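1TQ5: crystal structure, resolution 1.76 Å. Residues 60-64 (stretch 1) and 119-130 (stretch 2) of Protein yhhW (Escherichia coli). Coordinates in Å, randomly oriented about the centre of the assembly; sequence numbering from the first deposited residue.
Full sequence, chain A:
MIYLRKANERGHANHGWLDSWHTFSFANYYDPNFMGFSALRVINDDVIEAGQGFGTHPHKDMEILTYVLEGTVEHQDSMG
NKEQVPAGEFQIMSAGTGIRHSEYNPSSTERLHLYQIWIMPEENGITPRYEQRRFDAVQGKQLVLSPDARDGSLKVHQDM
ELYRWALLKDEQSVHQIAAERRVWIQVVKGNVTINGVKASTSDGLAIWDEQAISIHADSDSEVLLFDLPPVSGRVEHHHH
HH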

# COMPACT_ATOMS: atom_id res chain seq x y z
N LYS A 60 -14.79 8.59 5.12
CA LYS A 60 -14.90 9.97 4.69
C LYS A 60 -13.49 10.50 4.43
O LYS A 60 -12.55 10.13 5.13
CB LYS A 60 -15.58 10.78 5.79
CG LYS A 60 -16.12 12.13 5.37
CD LYS A 60 -16.68 12.88 6.57
CE LYS A 60 -17.49 14.09 6.15
NZ LYS A 60 -18.76 13.70 5.47
N ASP A 61 -13.36 11.35 3.42
CA ASP A 61 -12.09 11.97 3.06
C ASP A 61 -10.88 11.05 3.23
O ASP A 61 -10.17 11.14 4.23
CB ASP A 61 -11.86 13.24 3.88
CG ASP A 61 -13.09 14.13 3.94
OD1 ASP A 61 -13.70 14.40 2.88
OD2 ASP A 61 -13.45 14.56 5.06
N MSE A 62 -10.64 10.17 2.26
CA MSE A 62 -9.51 9.25 2.33
C MSE A 62 -9.45 8.39 1.07
O MSE A 62 -10.48 7.93 0.57
CB MSE A 62 -9.63 8.35 3.57
CG MSE A 62 -8.38 7.56 3.93
SE MSE A 62 -7.00 8.53 4.63
CE MSE A 62 -7.54 8.73 6.31
N GLU A 63 -8.24 8.18 0.56
CA GLU A 63 -8.02 7.35 -0.62
C GLU A 63 -7.65 5.97 -0.10
O GLU A 63 -6.63 5.82 0.57
CB GLU A 63 -6.88 7.90 -1.48
CG GLU A 63 -7.09 9.33 -1.98
CD GLU A 63 -8.20 9.45 -3.02
OE1 GLU A 63 -7.95 9.13 -4.20
OE2 GLU A 63 -9.32 9.85 -2.65
N ILE A 64 -8.49 4.98 -0.38
CA ILE A 64 -8.24 3.62 0.08
C ILE A 64 -7.80 2.71 -1.05
O ILE A 64 -8.57 2.43 -1.97
CB ILE A 64 -9.50 3.01 0.73
CG1 ILE A 64 -10.08 3.96 1.76
CG2 ILE A 64 -9.14 1.68 1.38
CD1 ILE A 64 -9.15 4.29 2.90
N ILE A 119 -4.39 6.63 1.97
CA ILE A 119 -3.66 7.83 1.60
C ILE A 119 -4.53 9.06 1.80
O ILE A 119 -5.63 9.15 1.26
CB ILE A 119 -3.19 7.75 0.14
CG1 ILE A 119 -2.17 6.62 -0.00
CG2 ILE A 119 -2.59 9.09 -0.31
CD1 ILE A 119 -1.80 6.30 -1.43
N MSE A 120 -4.05 10.01 2.59
CA MSE A 120 -4.81 11.23 2.84
C MSE A 120 -4.92 12.05 1.56
O MSE A 120 -3.92 12.35 0.92
CB MSE A 120 -4.14 12.09 3.92
CG MSE A 120 -4.80 13.45 4.06
SE MSE A 120 -4.01 14.51 5.27
CE MSE A 120 -5.16 14.34 6.65
N PRO A 121 -6.14 12.41 1.17
CA PRO A 121 -6.29 13.21 -0.05
C PRO A 121 -5.91 14.66 0.24
O PRO A 121 -6.25 15.19 1.29
CB PRO A 121 -7.77 13.05 -0.38
CG PRO A 121 -8.40 12.99 0.99
CD PRO A 121 -7.46 12.08 1.75
N GLU A 122 -5.18 15.28 -0.68
CA GLU A 122 -4.78 16.67 -0.47
C GLU A 122 -5.99 17.57 -0.60
O GLU A 122 -5.99 18.70 -0.11
CB GLU A 122 -3.69 17.07 -1.47
CG GLU A 122 -4.07 16.97 -2.93
CD GLU A 122 -2.89 17.27 -3.85
OE1 GLU A 122 -2.27 18.34 -3.69
OE2 GLU A 122 -2.58 16.43 -4.72
N GLU A 123 -7.03 17.05 -1.25
CA GLU A 123 -8.28 17.77 -1.43
C GLU A 123 -9.38 17.03 -0.67
O GLU A 123 -9.56 15.82 -0.85
CB GLU A 123 -8.64 17.86 -2.93
CG GLU A 123 -8.47 16.56 -3.72
CD GLU A 123 -8.93 16.69 -5.17
OE1 GLU A 123 -8.64 15.78 -5.98
OE2 GLU A 123 -9.58 17.70 -5.50
N ASN A 124 -10.10 17.74 0.18
CA ASN A 124 -11.17 17.13 0.97
C ASN A 124 -12.54 17.40 0.38
O ASN A 124 -12.73 18.36 -0.37
CB ASN A 124 -11.13 17.64 2.41
CG ASN A 124 -9.82 17.34 3.11
OD1 ASN A 124 -9.41 16.18 3.20
ND2 ASN A 124 -9.16 18.38 3.60
N GLY A 125 -13.50 16.55 0.73
CA GLY A 125 -14.86 16.71 0.24
C GLY A 125 -15.04 16.48 -1.25
O GLY A 125 -15.91 17.08 -1.87
N ILE A 126 -14.21 15.62 -1.83
CA ILE A 126 -14.31 15.33 -3.25
C ILE A 126 -15.49 14.39 -3.49
O ILE A 126 -16.18 14.00 -2.55
CB ILE A 126 -13.05 14.63 -3.79
CG1 ILE A 126 -13.02 13.18 -3.32
CG2 ILE A 126 -11.81 15.37 -3.32
CD1 ILE A 126 -12.45 12.21 -4.35
N THR A 127 -15.70 14.02 -4.74
CA THR A 127 -16.79 13.12 -5.10
C THR A 127 -16.36 11.66 -5.08
O THR A 127 -15.35 11.29 -5.68
CB THR A 127 -17.35 13.48 -6.49
OG1 THR A 127 -18.30 12.49 -6.89
CG2 THR A 127 -16.22 13.56 -7.50
N PRO A 128 -17.12 10.80 -4.39
CA PRO A 128 -16.84 9.36 -4.28
C PRO A 128 -16.60 8.70 -5.63
O PRO A 128 -17.35 8.91 -6.57
CB PRO A 128 -18.09 8.83 -3.59
CG PRO A 128 -18.50 9.97 -2.71
CD PRO A 128 -18.34 11.15 -3.64
N ARG A 129 -15.55 7.88 -5.71
CA ARG A 129 -15.22 7.19 -6.95
C ARG A 129 -14.57 5.85 -6.67
O ARG A 129 -13.91 5.66 -5.64
CB ARG A 129 -14.29 8.04 -7.80
CG ARG A 129 -12.98 8.37 -7.11
CD ARG A 129 -11.79 7.78 -7.85
NE ARG A 129 -10.58 7.91 -7.05
CZ ARG A 129 -9.35 7.65 -7.49
NH1 ARG A 129 -9.16 7.26 -8.74
NH2 ARG A 129 -8.32 7.81 -6.67
N TYR A 130 -14.75 4.91 -7.59
CA TYR A 130 -14.17 3.59 -7.45
C TYR A 130 -13.56 3.12 -8.76
O TYR A 130 -14.25 3.05 -9.78
CB TYR A 130 -15.21 2.56 -7.01
CG TYR A 130 -14.64 1.16 -6.97
CD1 TYR A 130 -13.72 0.80 -5.99
CD2 TYR A 130 -14.97 0.22 -7.95
CE1 TYR A 130 -13.13 -0.46 -5.99
CE2 TYR A 130 -14.38 -1.04 -7.96
CZ TYR A 130 -13.46 -1.37 -6.97
OH TYR A 130 -12.86 -2.61 -6.98
O HOH W 1 -9.85 13.00 -2.69

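What holds the two backbones together? Glu63 and Ile119 form an antiparallel, hydrogen-bonded pair, with their CA atoms 4.9 Å apart. Glu63 N donates to Ile119 O at 2.9 Å, and Ile119 N donates to Glu63 O at 2.8 Å, so each residue both gives and accepts. Both side chains leave on the same face of the sheet, which brings Glu63 CB within 4.0 Å of Ile119 CB. Glu63 and Ile119 are the one bridge between these two stretches; past Ile119, from Met120 to Pro128, the chain is loop, and the contacts there mix side chains with backbone.

How does Glu63, a buried acid, find partners for its charge? Its chi1 of -59° and chi2 of -69° are both m, so the chain folds rather than extends, and Glu63 CG passes 4.1 Å from Pro121 CB on the way to the carboxylate. There Glu63 OE1 meets Arg129 NH2 at 2.8 Å, a hydrogen bond within a salt bridge. Arg129 reaches it with chi1 p, chi2 off the usual wells at 117°, and the outer torsions near t; its CB points sideways, but this extended end comes nearer. Glu63 OE1 lies at the edge of the guanidinium, near its plane, where the N-H bonds point. The other oxygen, Glu63 OE2, is 3.2 Å from the oxygen of water 1 and lies 4.3 Å from Ile126 CD1, so a polar and an apolar neighbour share its surroundings.

What does Asp61 do at the turn? Its CB points toward the other stretch, and chi1 at -46° (m) places Asp61 OD1 3.0 Å from Gly125 N, which donates a hydrogen bond to it. A carboxylate oxygen thus satisfies a backbone amide in a loop, where no strand partner serves it. Gly125 has a positive phi of 68°, a conformation that by itself favours glycine. Nearby, Asp61 CB rests 3.9 Å from Asn124 OD1, a contact of van der Waals character.

Where do the selenomethionines and the proline fit? Pro121 has no amide hydrogen to offer, and its ring packs instead against the opposing backbone: CD is 3.5 Å from Met62 CA. The CB of Met62 points away, yet its chain bends, with chi1 t and both chi2 and chi3 p, and SE lies 3.7 Å from Ile119 O, beside the paired strands. Met120 also points its CB away but is straighter, with chi1 and chi2 both t, and its side chain comes no nearer the other stretch than 4.6 Å, from Met120 CB to Met62 SE.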